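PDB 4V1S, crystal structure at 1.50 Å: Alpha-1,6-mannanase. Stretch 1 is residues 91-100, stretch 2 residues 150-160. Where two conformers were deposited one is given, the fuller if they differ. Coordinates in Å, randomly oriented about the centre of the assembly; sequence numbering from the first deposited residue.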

# COMPACT_ATOMS: atom_id res chain seq x y z
N TYR A 91 12.32 0.77 1.77
CA TYR A 91 13.47 1.60 2.16
C TYR A 91 13.10 2.55 3.30
O TYR A 91 13.89 2.79 4.23
CB TYR A 91 14.03 2.38 0.97
CG TYR A 91 14.38 1.55 -0.25
CD1 TYR A 91 15.05 0.34 -0.14
CD2 TYR A 91 14.09 2.02 -1.53
CE1 TYR A 91 15.33 -0.40 -1.28
CE2 TYR A 91 14.43 1.31 -2.66
CZ TYR A 91 15.09 0.12 -2.55
OH TYR A 91 15.37 -0.59 -3.73
N THR A 92 11.90 3.09 3.24
CA THR A 92 11.41 3.91 4.33
C THR A 92 11.38 3.17 5.66
O THR A 92 11.90 3.67 6.66
CB THR A 92 10.03 4.45 3.99
OG1 THR A 92 10.12 5.26 2.81
CG2 THR A 92 9.46 5.25 5.18
N GLU A 93 10.83 1.96 5.68
CA GLU A 93 10.84 1.17 6.90
C GLU A 93 12.27 0.83 7.33
O GLU A 93 12.58 0.79 8.53
CB GLU A 93 10.02 -0.09 6.74
CG GLU A 93 9.74 -0.87 8.01
CD GLU A 93 8.71 -0.24 8.96
OE1 GLU A 93 8.42 0.96 8.86
OE2 GLU A 93 8.19 -0.97 9.86
N GLY A 94 13.15 0.61 6.35
CA GLY A 94 14.57 0.39 6.62
C GLY A 94 15.21 1.46 7.49
O GLY A 94 16.07 1.14 8.32
N ILE A 95 14.78 2.71 7.33
CA ILE A 95 15.35 3.81 8.11
C ILE A 95 15.19 3.54 9.63
O ILE A 95 16.04 3.96 10.42
CB ILE A 95 14.70 5.18 7.76
CG1 ILE A 95 14.83 5.56 6.27
CG2 ILE A 95 15.32 6.26 8.60
CD1 ILE A 95 16.24 5.68 5.75
N SER A 96 14.10 2.87 10.02
CA SER A 96 13.84 2.56 11.42
C SER A 96 14.84 1.54 11.97
O SER A 96 15.11 1.51 13.17
CB SER A 96 12.41 2.05 11.62
OG SER A 96 11.45 3.07 11.35
N LEU A 97 15.37 0.70 11.09
CA LEU A 97 16.40 -0.29 11.46
C LEU A 97 17.81 0.28 11.43
O LEU A 97 18.62 0.05 12.36
CB LEU A 97 16.33 -1.49 10.52
CG LEU A 97 15.22 -2.56 10.63
CD1 LEU A 97 15.23 -3.24 11.99
CD2 LEU A 97 13.83 -2.05 10.31
N SER A 98 18.11 1.03 10.37
CA SER A 98 19.41 1.69 10.20
C SER A 98 19.32 2.88 9.26
O SER A 98 19.15 2.74 8.06
CB SER A 98 20.46 0.73 9.65
OG SER A 98 21.68 1.43 9.41
N LYS A 99 19.44 4.08 9.81
CA LYS A 99 19.37 5.27 8.96
C LYS A 99 20.50 5.23 7.93
O LYS A 99 20.32 5.53 6.76
CB LYS A 99 19.40 6.57 9.79
CG LYS A 99 19.16 7.82 8.97
CD LYS A 99 18.72 9.05 9.80
CE LYS A 99 17.19 9.28 9.82
NZ LYS A 99 16.85 10.60 10.46
N SER A 100 21.69 4.87 8.39
CA SER A 100 22.87 4.91 7.52
C SER A 100 22.81 3.86 6.41
O SER A 100 23.27 4.12 5.30
CB SER A 100 24.16 4.82 8.34
OG SER A 100 24.18 3.68 9.19
N ILE A 150 1.19 8.04 0.77
CA ILE A 150 1.38 7.31 2.03
C ILE A 150 2.87 7.07 2.24
O ILE A 150 3.39 7.39 3.30
CB ILE A 150 0.61 5.98 1.98
CG1 ILE A 150 -0.91 6.23 2.10
CG2 ILE A 150 1.02 5.07 3.12
CD1 ILE A 150 -1.72 5.07 1.53
N GLY A 151 3.55 6.51 1.24
CA GLY A 151 4.99 6.20 1.35
C GLY A 151 5.81 7.48 1.58
O GLY A 151 6.74 7.47 2.39
N LEU A 152 5.47 8.56 0.85
CA LEU A 152 6.22 9.81 0.99
C LEU A 152 6.01 10.46 2.36
O LEU A 152 6.94 11.03 2.91
CB LEU A 152 5.92 10.77 -0.16
CG LEU A 152 6.27 10.23 -1.56
CD1 LEU A 152 5.73 11.17 -2.62
CD2 LEU A 152 7.79 10.08 -1.68
N CYS A 153 4.80 10.35 2.91
CA CYS A 153 4.57 10.82 4.28
C CYS A 153 5.46 10.05 5.23
O CYS A 153 6.11 10.64 6.11
CB CYS A 153 3.10 10.65 4.71
SG CYS A 153 1.92 11.77 3.96
N ASP A 154 5.49 8.73 5.09
CA ASP A 154 6.32 7.92 5.98
C ASP A 154 7.82 8.20 5.78
O ASP A 154 8.58 8.19 6.75
CB ASP A 154 5.99 6.43 5.77
CG ASP A 154 4.62 6.06 6.33
OD1 ASP A 154 4.17 6.74 7.27
OD2 ASP A 154 4.00 5.08 5.87
N ALA A 155 8.22 8.47 4.54
CA ALA A 155 9.61 8.81 4.23
C ALA A 155 10.00 10.13 4.92
O ALA A 155 11.10 10.25 5.49
CB ALA A 155 9.84 8.89 2.73
N TYR A 156 9.11 11.10 4.84
CA TYR A 156 9.30 12.36 5.58
C TYR A 156 9.37 12.14 7.10
O TYR A 156 10.24 12.68 7.77
CB TYR A 156 8.16 13.37 5.26
CG TYR A 156 8.22 14.58 6.15
CD1 TYR A 156 9.16 15.57 5.95
CD2 TYR A 156 7.38 14.69 7.24
CE1 TYR A 156 9.24 16.67 6.81
CE2 TYR A 156 7.46 15.77 8.09
CZ TYR A 156 8.39 16.75 7.88
OH TYR A 156 8.42 17.83 8.74
N LEU A 157 8.47 11.35 7.66
CA LEU A 157 8.53 11.10 9.08
C LEU A 157 9.86 10.48 9.50
O LEU A 157 10.36 10.76 10.57
CB LEU A 157 7.36 10.24 9.53
CG LEU A 157 5.98 10.91 9.51
CD1 LEU A 157 4.90 9.85 9.72
CD2 LEU A 157 5.84 11.99 10.57
N ALA A 158 10.40 9.61 8.65
CA ALA A 158 11.65 8.88 8.94
C ALA A 158 12.91 9.73 8.82
O ALA A 158 13.91 9.46 9.49
CB ALA A 158 11.77 7.65 8.04
N THR A 159 12.87 10.73 7.93
CA THR A 159 14.08 11.46 7.54
C THR A 159 14.03 12.97 7.73
O THR A 159 15.08 13.64 7.74
CB THR A 159 14.40 11.27 6.04
OG1 THR A 159 13.36 11.85 5.24
CG2 THR A 159 14.58 9.80 5.70
N GLN A 160 12.81 13.50 7.80
CA GLN A 160 12.56 14.95 7.87
C GLN A 160 13.05 15.70 6.63
O GLN A 160 13.26 16.91 6.67
CB GLN A 160 13.10 15.54 9.17
CG GLN A 160 12.46 14.84 10.38
CD GLN A 160 11.04 15.34 10.68
OE1 GLN A 160 10.84 16.49 11.14
NE2 GLN A 160 10.06 14.47 10.50
O HOH W 1 17.24 12.40 8.63

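Two helical segments of the same chain, at least 59 residues apart in sequence wherever they touch, lie side by side and run in nearly the same direction. The axes of helix 91-97 and helix 150-159 cross at 23° and approach to 9.1 Å. Small side chains line much of the contact, and the backbones come close: the CA atoms of Thr 92 and Ala 155 are only 5.2 Å apart, while those of Ile 95 and Ala 158, one turn further along, are 6.3 Å apart. The whole contact buries 281 Å², and Thr 92, Ala 158 and Ile 95 contribute most of it.

Thr 92 is the knob of the interface. Its CA-to-CB bond points toward the second helix, and its side chain sits in the hole formed by Gly 151, Asp 154, Ala 155 and Ala 158. The methyl CG2 lies 3.4 Å from C of Asp 154 and 3.5 Å from N of Ala 155, so it packs directly against the peptide link between these residues. Such a close fit suits a compact, beta-branched residue in a hole bordered by glycine and alanine. Gly 151 has no side chain, and the methyl of Ala 155 adds little bulk; its CB is 3.6 Å from OG1 of Thr 92. The hydroxyl makes no hydrogen bond to the second helix; it is satisfied elsewhere in the structure. Asp 154 forms another part of the hole: its CB lies 3.7 Å from CG2 of Thr 92, giving an aliphatic contact, while the carboxylate oxygen OD1 finds its hydrogen-bond partner elsewhere.

Ala 158 carries the packing on to the next turn. Its CB points toward the first helix and meets CB of Ile 95 at 3.8 Å, an apolar pairing in which the single methyl leaves room for the branched isoleucine. CG2 of Ile 95 also lies 3.6 Å from the carbonyl O of Ala 158, a van der Waals contact, and its CG1 reaches CG2 of Thr 159 at 4.3 Å. The hydroxyl of Thr 159 turns back to its own helix: OG1 donates to O of Ala 155 at 2.8 Å, a common way for a threonine near a helix end to satisfy its polar group while its methyl remains available for packing.

Polar chemistry enters near the C-terminal end of the second helix. Here the carbonyl of Ala 158 accepts a weak hydrogen bond from the side chain of Lys 99, with NZ to O at 3.3 Å. Lysine suits this exposed position because its long chain can lie across the gap and deliver a positively charged group to backbone oxygens, which carry partial negative charge. A water makes a second, bridging link: it accepts from NZ of Lys 99 at 2.6 Å and donates to O of Thr 159, also at 2.6 Å. The helix closes immediately afterwards, where Gln 160 leaves helical geometry with a positive phi.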